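Local coordinates for protein DNA helicase RecQ (Deinococcus radiodurans, PDB 4Q48) that probably couples ATP hydrolysis to 3'-5' translocation and the unwinding of duplex DNA, the chain being the catalytic core of a longer RecQ-family helicase, at residues D262-Y266 with V278-F282; R246-E250 with A265-L270; K223-L227 with W255-I261. The contacts are given in a common frame with arbitrary orientation. Residues are numbered along the deposited sequence.

Contact 1 of 3, residues D262-Y266 with V278-F282; sequences DALAY and VQERF
Val278 overlaps Leu264 and Tyr266, its CG1 lying 4.0 Å from Leu264 CD1 and 3.8 Å from Tyr266 CD1, while its CG2 comes within 3.6 Å of Ala265 O. The extended strand 263-266 and the helical segment 278-282 run roughly antiparallel (signed crossing angle -143°), axes 9.8 Å apart, with the CA atoms of Tyr266 and Val278 at 7.0 Å. Strand alternation turns Leu264 and Tyr266 toward the helix and Ala263 and Ala265 away. Leu264 (mt) and Tyr266 (chi1 t) both reach CG1 of the compact, branched valine. Asp262 (chi1 t) forms a salt bridge with Arg281, modelled at 2.3 Å between OD2 and NH2, too short for those positions to be sure; Arg281 also pairs with Glu285, and its NH1 lies 3.9 Å from Leu264 CD2, bordering the apolar patch. This is strand-to-helix packing within a beta-alpha-beta unit completed by strand 289-292, in the second RecA-like domain. Apolar contact thus holds the middle, with a salt bridge of uncertain detail at the partly exposed end.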
loop_
_atom_site.group_PDB
_atom_site.type_symbol
_atom_site.label_atom_id
_atom_site.label_comp_id
_atom_site.label_asym_id
_atom_site.label_seq_id
_atom_site.Cartn_x
_atom_site.Cartn_y
_atom_site.Cartn_z
ATOM N N ASP A 262 4.673 -30.604 9.713
ATOM C CA ASP A 262 5.451 -30.768 8.485
ATOM C C ASP A 262 5.945 -29.425 7.930
ATOM O O ASP A 262 5.463 -28.941 6.890
ATOM C CB ASP A 262 4.646 -31.521 7.427
ATOM C CG ASP A 262 5.448 -31.776 6.155
ATOM O OD1 ASP A 262 6.697 -31.684 6.199
ATOM O OD2 ASP A 262 4.827 -32.044 5.102
ATOM N N ALA A 263 6.927 -28.838 8.616
ATOM C CA ALA A 263 7.432 -27.514 8.260
ATOM C C ALA A 263 8.634 -27.562 7.318
ATOM O O ALA A 263 9.450 -28.473 7.382
ATOM C CB ALA A 263 7.793 -26.762 9.502
ATOM N N LEU A 264 8.726 -26.574 6.432
ATOM C CA LEU A 264 9.862 -26.462 5.526
ATOM C C LEU A 264 10.453 -25.065 5.551
ATOM O O LEU A 264 9.729 -24.085 5.732
ATOM C CB LEU A 264 9.456 -26.802 4.089
ATOM C CG LEU A 264 8.650 -28.067 3.785
ATOM C CD1 LEU A 264 8.368 -28.147 2.289
ATOM C CD2 LEU A 264 9.360 -29.307 4.280
ATOM N N ALA A 265 11.760 -24.969 5.319
ATOM C CA ALA A 265 12.401 -23.669 5.244
ATOM C C ALA A 265 12.376 -23.179 3.795
ATOM O O ALA A 265 12.433 -23.984 2.864
ATOM C CB ALA A 265 13.828 -23.737 5.774
ATOM N N TYR A 266 12.289 -21.862 3.621
ATOM C CA TYR A 266 12.206 -21.216 2.309
ATOM C C TYR A 266 12.809 -19.820 2.447
ATOM O O TYR A 266 12.172 -18.910 3.006
ATOM C CB TYR A 266 10.758 -21.151 1.835
ATOM C CG TYR A 266 10.486 -20.668 0.420
ATOM C CD1 TYR A 266 10.748 -21.469 -0.678
ATOM C CD2 TYR A 266 9.886 -19.430 0.193
ATOM C CE1 TYR A 266 10.455 -21.041 -1.964
ATOM C CE2 TYR A 266 9.592 -18.990 -1.084
ATOM C CZ TYR A 266 9.883 -19.799 -2.164
ATOM O OH TYR A 266 9.599 -19.364 -3.446
ATOM N N VAL A 278 10.339 -26.876 -2.670
ATOM C CA VAL A 278 9.508 -26.431 -1.555
ATOM C C VAL A 278 8.223 -25.833 -2.082
ATOM O O VAL A 278 7.157 -26.109 -1.544
ATOM C CB VAL A 278 10.222 -25.415 -0.644
ATOM C CG1 VAL A 278 9.241 -24.814 0.351
ATOM C CG2 VAL A 278 11.358 -26.091 0.096
ATOM N N GLN A 279 8.312 -25.028 -3.136
ATOM C CA GLN A 279 7.092 -24.516 -3.735
ATOM C C GLN A 279 6.131 -25.656 -4.062
ATOM O O GLN A 279 5.012 -25.656 -3.578
ATOM C CB GLN A 279 7.373 -23.721 -5.010
ATOM C CG GLN A 279 8.124 -22.427 -4.835
ATOM C CD GLN A 279 7.883 -21.503 -6.013
ATOM O OE1 GLN A 279 6.836 -21.575 -6.659
ATOM N NE2 GLN A 279 8.852 -20.637 -6.306
ATOM N N GLU A 280 6.587 -26.658 -4.812
ATOM C CA GLU A 280 5.705 -27.767 -5.191
ATOM C C GLU A 280 5.121 -28.504 -3.976
ATOM O O GLU A 280 3.919 -28.764 -3.938
ATOM C CB GLU A 280 6.431 -28.778 -6.102
ATOM C CG GLU A 280 6.671 -28.320 -7.560
ATOM C CD GLU A 280 5.549 -27.447 -8.134
ATOM O OE1 GLU A 280 4.394 -27.921 -8.219
ATOM O OE2 GLU A 280 5.828 -26.286 -8.518
ATOM N N ARG A 281 5.930 -28.812 -2.968
ATOM C CA ARG A 281 5.364 -29.501 -1.809
ATOM C C ARG A 281 4.243 -28.682 -1.154
ATOM O O ARG A 281 3.223 -29.228 -0.720
ATOM C CB ARG A 281 6.436 -29.834 -0.778
ATOM C CG ARG A 281 7.221 -31.086 -1.074
ATOM C CD ARG A 281 7.656 -31.747 0.240
ATOM N NE ARG A 281 6.514 -32.095 1.086
ATOM C CZ ARG A 281 6.613 -32.499 2.356
ATOM N NH1 ARG A 281 7.809 -32.599 2.936
ATOM N NH2 ARG A 281 5.518 -32.800 3.057
ATOM N N PHE A 282 4.435 -27.372 -1.101
ATOM C CA PHE A 282 3.413 -26.484 -0.587
ATOM C C PHE A 282 2.220 -26.464 -1.544
ATOM O O PHE A 282 1.082 -26.633 -1.123
ATOM C CB PHE A 282 3.976 -25.075 -0.386
ATOM C CG PHE A 282 3.099 -24.176 0.449
ATOM C CD1 PHE A 282 2.559 -24.624 1.653
ATOM C CD2 PHE A 282 2.831 -22.871 0.048
ATOM C CE1 PHE A 282 1.761 -23.796 2.427
ATOM C CE2 PHE A 282 2.037 -22.040 0.813
ATOM C CZ PHE A 282 1.494 -22.508 2.006
#

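Contact 2 of 3, residues R246-E250 with A265-L270; sequences RKSVE and AYHAGL
Arg246, His267 and Val249 carry most of this contact between the first turn of helix 246-258 and the strand end and turn at 265-270. For Arg246, chi1 t sets CG over the face of the His267 ring, 4.1 Å from the centroid and 14° off the normal, a CH-pi contact, and the trans angles beyond it carry the guanidinium on to Gly269. Its NE is 3.4 Å from His267 CE1, and NH1 is 3.3 Å from Gly269 CA, which lies over one face of the guanidinium. A side chain on Gly269 would run into Arg246 CZ, so glycine suits the place. Within the helix, Arg246 NE pairs with Glu250 OE2 at 3.6 Å.

His267 (p, extended backbone) accepts a weak hydrogen bond at ND1 from Gly269 N (3.0 Å), whose position is less sure. Val249 (chi1 t) puts CG1 at the ring's edge, 4.0 Å from His267 CD2. Val249 CG1 also packs 3.6 Å from Ala265 CB, where a methyl lets the helix come close: the CA atoms of Glu250 and Ala265 are 5.7 Å apart, those of Arg246 and His267 6.2 Å. Helix 246-258 crosses over between strands 238-242 and 263-266 in the parallel sheet of the second RecA-like domain; its first turn lies against one face of edge strand 263-266, whereas Tyr266 points to the other and packs on helix 272-284 and strand 289-292.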
loop_
_atom_site.group_PDB
_atom_site.type_symbol
_atom_site.label_atom_id
_atom_site.label_comp_id
_atom_site.label_asym_id
_atom_site.label_seq_id
_atom_site.Cartn_x
_atom_site.Cartn_y
_atom_site.Cartn_z
ATOM N N ARG A 246 17.206 -15.312 8.012
ATOM C CA ARG A 246 17.375 -16.633 7.431
ATOM C C ARG A 246 17.643 -17.710 8.516
ATOM O O ARG A 246 17.319 -18.887 8.336
ATOM C CB ARG A 246 18.498 -16.570 6.395
ATOM C CG ARG A 246 19.206 -17.868 6.132
ATOM C CD ARG A 246 20.126 -17.759 4.924
ATOM N NE ARG A 246 20.849 -19.008 4.689
ATOM C CZ ARG A 246 21.743 -19.183 3.721
ATOM N NH1 ARG A 246 22.022 -18.184 2.893
ATOM N NH2 ARG A 246 22.357 -20.354 3.587
ATOM N N LYS A 247 18.199 -17.300 9.656
ATOM C CA LYS A 247 18.512 -18.245 10.732
ATOM C C LYS A 247 17.279 -18.606 11.566
ATOM O O LYS A 247 17.162 -19.737 12.054
ATOM C CB LYS A 247 19.620 -17.670 11.632
ATOM C CG LYS A 247 19.446 -17.948 13.130
ATOM C CD LYS A 247 20.683 -17.577 13.927
ATOM C CE LYS A 247 20.398 -17.511 15.426
ATOM N NZ LYS A 247 20.756 -18.770 16.140
ATOM N N SER A 248 16.361 -17.652 11.717
ATOM C CA SER A 248 15.108 -17.902 12.427
ATOM C C SER A 248 14.200 -18.835 11.608
ATOM O O SER A 248 13.474 -19.657 12.173
ATOM C CB SER A 248 14.391 -16.591 12.739
ATOM O OG SER A 248 15.259 -15.691 13.405
ATOM N N VAL A 249 14.257 -18.709 10.280
ATOM C CA VAL A 249 13.539 -19.620 9.383
ATOM C C VAL A 249 14.015 -21.068 9.557
ATOM O O VAL A 249 13.215 -21.950 9.852
ATOM C CB VAL A 249 13.678 -19.185 7.895
ATOM C CG1 VAL A 249 13.430 -20.346 6.957
ATOM C CG2 VAL A 249 12.723 -18.029 7.580
ATOM N N GLU A 250 15.311 -21.300 9.376
ATOM C CA GLU A 250 15.916 -22.611 9.595
ATOM C C GLU A 250 15.505 -23.242 10.928
ATOM O O GLU A 250 14.917 -24.335 10.972
ATOM C CB GLU A 250 17.442 -22.478 9.543
ATOM C CG GLU A 250 18.027 -22.226 8.151
ATOM C CD GLU A 250 19.538 -21.944 8.187
ATOM O OE1 GLU A 250 20.301 -22.757 8.781
ATOM O OE2 GLU A 250 19.953 -20.904 7.610
ATOM N N ALA A 265 11.760 -24.969 5.319
ATOM C CA ALA A 265 12.401 -23.669 5.244
ATOM C C ALA A 265 12.376 -23.179 3.795
ATOM O O ALA A 265 12.433 -23.984 2.864
ATOM C CB ALA A 265 13.828 -23.737 5.774
ATOM N N TYR A 266 12.289 -21.862 3.621
ATOM C CA TYR A 266 12.206 -21.216 2.309
ATOM C C TYR A 266 12.809 -19.820 2.447
ATOM O O TYR A 266 12.172 -18.910 3.006
ATOM C CB TYR A 266 10.758 -21.151 1.835
ATOM C CG TYR A 266 10.486 -20.668 0.420
ATOM C CD1 TYR A 266 10.748 -21.469 -0.678
ATOM C CD2 TYR A 266 9.886 -19.430 0.193
ATOM C CE1 TYR A 266 10.455 -21.041 -1.964
ATOM C CE2 TYR A 266 9.592 -18.990 -1.084
ATOM C CZ TYR A 266 9.883 -19.799 -2.164
ATOM O OH TYR A 266 9.599 -19.364 -3.446
ATOM N N HIS A 267 14.041 -19.657 1.967
ATOM C CA HIS A 267 14.756 -18.387 2.088
ATOM C C HIS A 267 15.677 -18.135 0.894
ATOM O O HIS A 267 15.952 -19.040 0.101
ATOM C CB HIS A 267 15.529 -18.370 3.426
ATOM C CG HIS A 267 16.478 -19.513 3.594
ATOM N ND1 HIS A 267 17.664 -19.612 2.903
ATOM C CD2 HIS A 267 16.352 -20.670 4.287
ATOM C CE1 HIS A 267 18.268 -20.741 3.226
ATOM N NE2 HIS A 267 17.486 -21.406 4.056
ATOM N N ALA A 268 16.182 -16.907 0.801
ATOM C CA ALA A 268 16.972 -16.461 -0.343
ATOM C C ALA A 268 18.201 -17.346 -0.520
ATOM O O ALA A 268 18.822 -17.393 -1.586
ATOM C CB ALA A 268 17.380 -14.989 -0.168
ATOM N N GLY A 269 18.545 -18.046 0.552
ATOM C CA GLY A 269 19.765 -18.815 0.633
ATOM C C GLY A 269 19.944 -20.055 -0.214
ATOM O O GLY A 269 20.118 -19.961 -1.427
ATOM N N LEU A 270 19.799 -21.212 0.420
ATOM C CA LEU A 270 20.287 -22.478 -0.115
ATOM C C LEU A 270 19.547 -22.856 -1.424
ATOM O O LEU A 270 18.481 -22.294 -1.754
ATOM C CB LEU A 270 20.183 -23.561 1.007
ATOM C CG LEU A 270 20.924 -24.908 1.222
ATOM C CD1 LEU A 270 20.400 -25.604 2.463
ATOM C CD2 LEU A 270 20.921 -25.896 0.121
#

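Contact 3 of 3, residues K223-L227 with W255-I261; sequences KTQLL and WLQAQGI
Two neighbouring helices of the second RecA-like domain, 222-233 and 246-258, meet here mainly through side chains at the surface. The first contributes a helical turn, 223-227; the second its last turn and the loop that follows it, 255-261. The CA atoms of Lys223 and Trp255 are 8.4 Å apart and those of Leu227 and Leu256 8.0 Å.

Trp255 (chi1 t, chi2 86°) inserts its indole between the helices, a broad flat surface that spans the gap. Lys223 lies across one face of it: CB is 3.8 Å from the centroid of the six-membered ring, a CH-pi contact, and the chain, trans at chi2, bends at chi3 (m) so that NZ stands 4.9 Å from the centroid of the five-membered ring, 20° off the normal, in a cation-pi interaction. Lys223 O also approaches Trp255 CH2 at 2.9 Å. One turn on, Leu227 (tp) fits the space left beside the indole, its CD2 3.8 Å from Trp255 CH2 and 3.7 Å from Gln259 OE1, and its CD1 3.7 Å from Ile261 CD1.

The helix ends in a Schellman motif, which turns the chain and leaves Ile261 beside Leu227: Ile261 N bonds to Leu256 O (3.2 Å) and Gly260 N to Gln257 O (2.9 Å), with Gly260 at phi 93°, easy for glycine. Leu226 touches Trp337 of strand 334-340 and Leu256 touches Cys291 of strand 289-292, so both helices are seated on the sheet. With no hydrogen bond between the segments, aromatic and aliphatic contact joins them, supplemented by the lysine charge over the indole.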
loop_
_atom_site.group_PDB
_atom_site.type_symbol
_atom_site.label_atom_id
_atom_site.label_comp_id
_atom_site.label_asym_id
_atom_site.label_seq_id
_atom_site.Cartn_x
_atom_site.Cartn_y
_atom_site.Cartn_z
ATOM N N LYS A 223 7.606 -18.974 19.877
ATOM C CA LYS A 223 7.487 -20.362 19.408
ATOM C C LYS A 223 6.456 -21.146 20.250
ATOM O O LYS A 223 5.715 -21.980 19.727
ATOM C CB LYS A 223 8.853 -21.065 19.417
ATOM C CG LYS A 223 9.674 -20.803 18.154
ATOM C CD LYS A 223 11.092 -21.401 18.172
ATOM C CE LYS A 223 11.868 -21.096 19.456
ATOM N NZ LYS A 223 13.335 -21.455 19.385
ATOM N N THR A 224 6.357 -20.849 21.541
ATOM C CA THR A 224 5.304 -21.484 22.345
ATOM C C THR A 224 3.912 -20.982 21.950
ATOM O O THR A 224 2.956 -21.764 21.836
ATOM C CB THR A 224 5.541 -21.254 23.853
ATOM O OG1 THR A 224 6.676 -22.024 24.255
ATOM C CG2 THR A 224 4.316 -21.656 24.675
ATOM N N GLN A 225 3.807 -19.669 21.748
ATOM C CA GLN A 225 2.535 -19.049 21.417
ATOM C C GLN A 225 2.018 -19.582 20.092
ATOM O O GLN A 225 0.818 -19.855 19.947
ATOM C CB GLN A 225 2.680 -17.539 21.366
ATOM C CG GLN A 225 2.456 -16.875 22.719
ATOM C CD GLN A 225 2.928 -15.421 22.752
ATOM O OE1 GLN A 225 3.984 -15.079 22.196
ATOM N NE2 GLN A 225 2.170 -14.575 23.434
ATOM N N LEU A 226 2.945 -19.736 19.145
ATOM C CA LEU A 226 2.615 -20.115 17.792
ATOM C C LEU A 226 2.053 -21.510 17.735
ATOM O O LEU A 226 1.020 -21.755 17.103
ATOM C CB LEU A 226 3.844 -20.023 16.896
ATOM C CG LEU A 226 3.583 -20.571 15.492
ATOM C CD1 LEU A 226 2.632 -19.657 14.768
ATOM C CD2 LEU A 226 4.861 -20.758 14.652
ATOM N N LEU A 227 2.743 -22.426 18.395
ATOM C CA LEU A 227 2.364 -23.821 18.400
ATOM C C LEU A 227 1.001 -23.938 19.032
ATOM O O LEU A 227 0.122 -24.656 18.542
ATOM C CB LEU A 227 3.408 -24.667 19.129
ATOM C CG LEU A 227 3.130 -26.161 19.174
ATOM C CD1 LEU A 227 2.932 -26.656 17.758
ATOM C CD2 LEU A 227 4.336 -26.838 19.771
ATOM N N TRP A 255 12.315 -26.711 14.479
ATOM C CA TRP A 255 11.627 -26.764 15.765
ATOM C C TRP A 255 10.206 -27.251 15.534
ATOM O O TRP A 255 9.652 -28.017 16.321
ATOM C CB TRP A 255 11.635 -25.395 16.453
ATOM C CG TRP A 255 10.995 -25.397 17.789
ATOM C CD1 TRP A 255 11.572 -25.712 18.979
ATOM C CD2 TRP A 255 9.650 -25.023 18.082
ATOM N NE1 TRP A 255 10.659 -25.589 20.002
ATOM C CE2 TRP A 255 9.470 -25.163 19.475
ATOM C CE3 TRP A 255 8.577 -24.588 17.301
ATOM C CZ2 TRP A 255 8.260 -24.880 20.102
ATOM C CZ3 TRP A 255 7.374 -24.315 17.924
ATOM C CH2 TRP A 255 7.226 -24.466 19.308
ATOM N N LEU A 256 9.613 -26.803 14.438
ATOM C CA LEU A 256 8.266 -27.228 14.124
ATOM C C LEU A 256 8.233 -28.713 13.756
ATOM O O LEU A 256 7.410 -29.470 14.291
ATOM C CB LEU A 256 7.683 -26.376 13.000
ATOM C CG LEU A 256 7.119 -25.036 13.469
ATOM C CD1 LEU A 256 6.622 -24.221 12.271
ATOM C CD2 LEU A 256 6.021 -25.232 14.503
ATOM N N GLN A 257 9.146 -29.128 12.874
ATOM C CA GLN A 257 9.264 -30.538 12.500
ATOM C C GLN A 257 9.378 -31.425 13.749
ATOM O O GLN A 257 8.717 -32.463 13.850
ATOM C CB GLN A 257 10.471 -30.750 11.584
ATOM C CG GLN A 257 10.366 -30.094 10.202
ATOM C CD GLN A 257 11.691 -30.134 9.435
ATOM O OE1 GLN A 257 12.506 -31.024 9.656
ATOM N NE2 GLN A 257 11.900 -29.181 8.528
ATOM N N ALA A 258 10.163 -30.959 14.718
ATOM C CA ALA A 258 10.373 -31.653 15.987
ATOM C C ALA A 258 9.090 -31.933 16.746
ATOM O O ALA A 258 9.036 -32.881 17.515
ATOM C CB ALA A 258 11.335 -30.848 16.882
ATOM N N GLN A 259 8.061 -31.118 16.551
ATOM C CA GLN A 259 6.807 -31.309 17.289
ATOM C C GLN A 259 5.755 -31.985 16.398
ATOM O O GLN A 259 4.586 -32.076 16.758
ATOM C CB GLN A 259 6.276 -29.965 17.791
ATOM C CG GLN A 259 7.362 -29.001 18.193
ATOM C CD GLN A 259 7.749 -29.098 19.648
ATOM O OE1 GLN A 259 6.925 -29.435 20.512
ATOM N NE2 GLN A 259 9.015 -28.805 19.934
ATOM N N GLY A 260 6.196 -32.480 15.246
ATOM C CA GLY A 260 5.368 -33.295 14.381
ATOM C C GLY A 260 4.633 -32.520 13.314
ATOM O O GLY A 260 3.780 -33.073 12.619
ATOM N N ILE A 261 5.002 -31.246 13.163
ATOM C CA ILE A 261 4.444 -30.355 12.139
ATOM C C ILE A 261 5.293 -30.396 10.873
ATOM O O ILE A 261 6.501 -30.196 10.945
ATOM C CB ILE A 261 4.389 -28.893 12.643
ATOM C CG1 ILE A 261 3.515 -28.767 13.881
ATOM C CG2 ILE A 261 3.876 -27.971 11.567
ATOM C CD1 ILE A 261 3.138 -27.369 14.142
#

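In the fold
Starting from the N-terminal end, contact 3 opens on helix 222-233, and contact 2 opens at the start of helix 246-258 before contact 3 closes at that helix's C-terminal end. Contact 1 then opens at 262-266; contact 2 closes on the tail of that same stretch, sharing Ala265 and Tyr266, and contact 1 closes last on helix 272-284. Contacts 2 and 3 therefore cross, whereas contacts 3 and 1 follow in series, joined by a probable hydrogen bond from Gln257 NE2 to Ala263 O (2.8 Å). Together they tie helices 222-233 and 246-258 to each other and bring 246-258 and 272-284 onto opposite faces of edge strand 263-266.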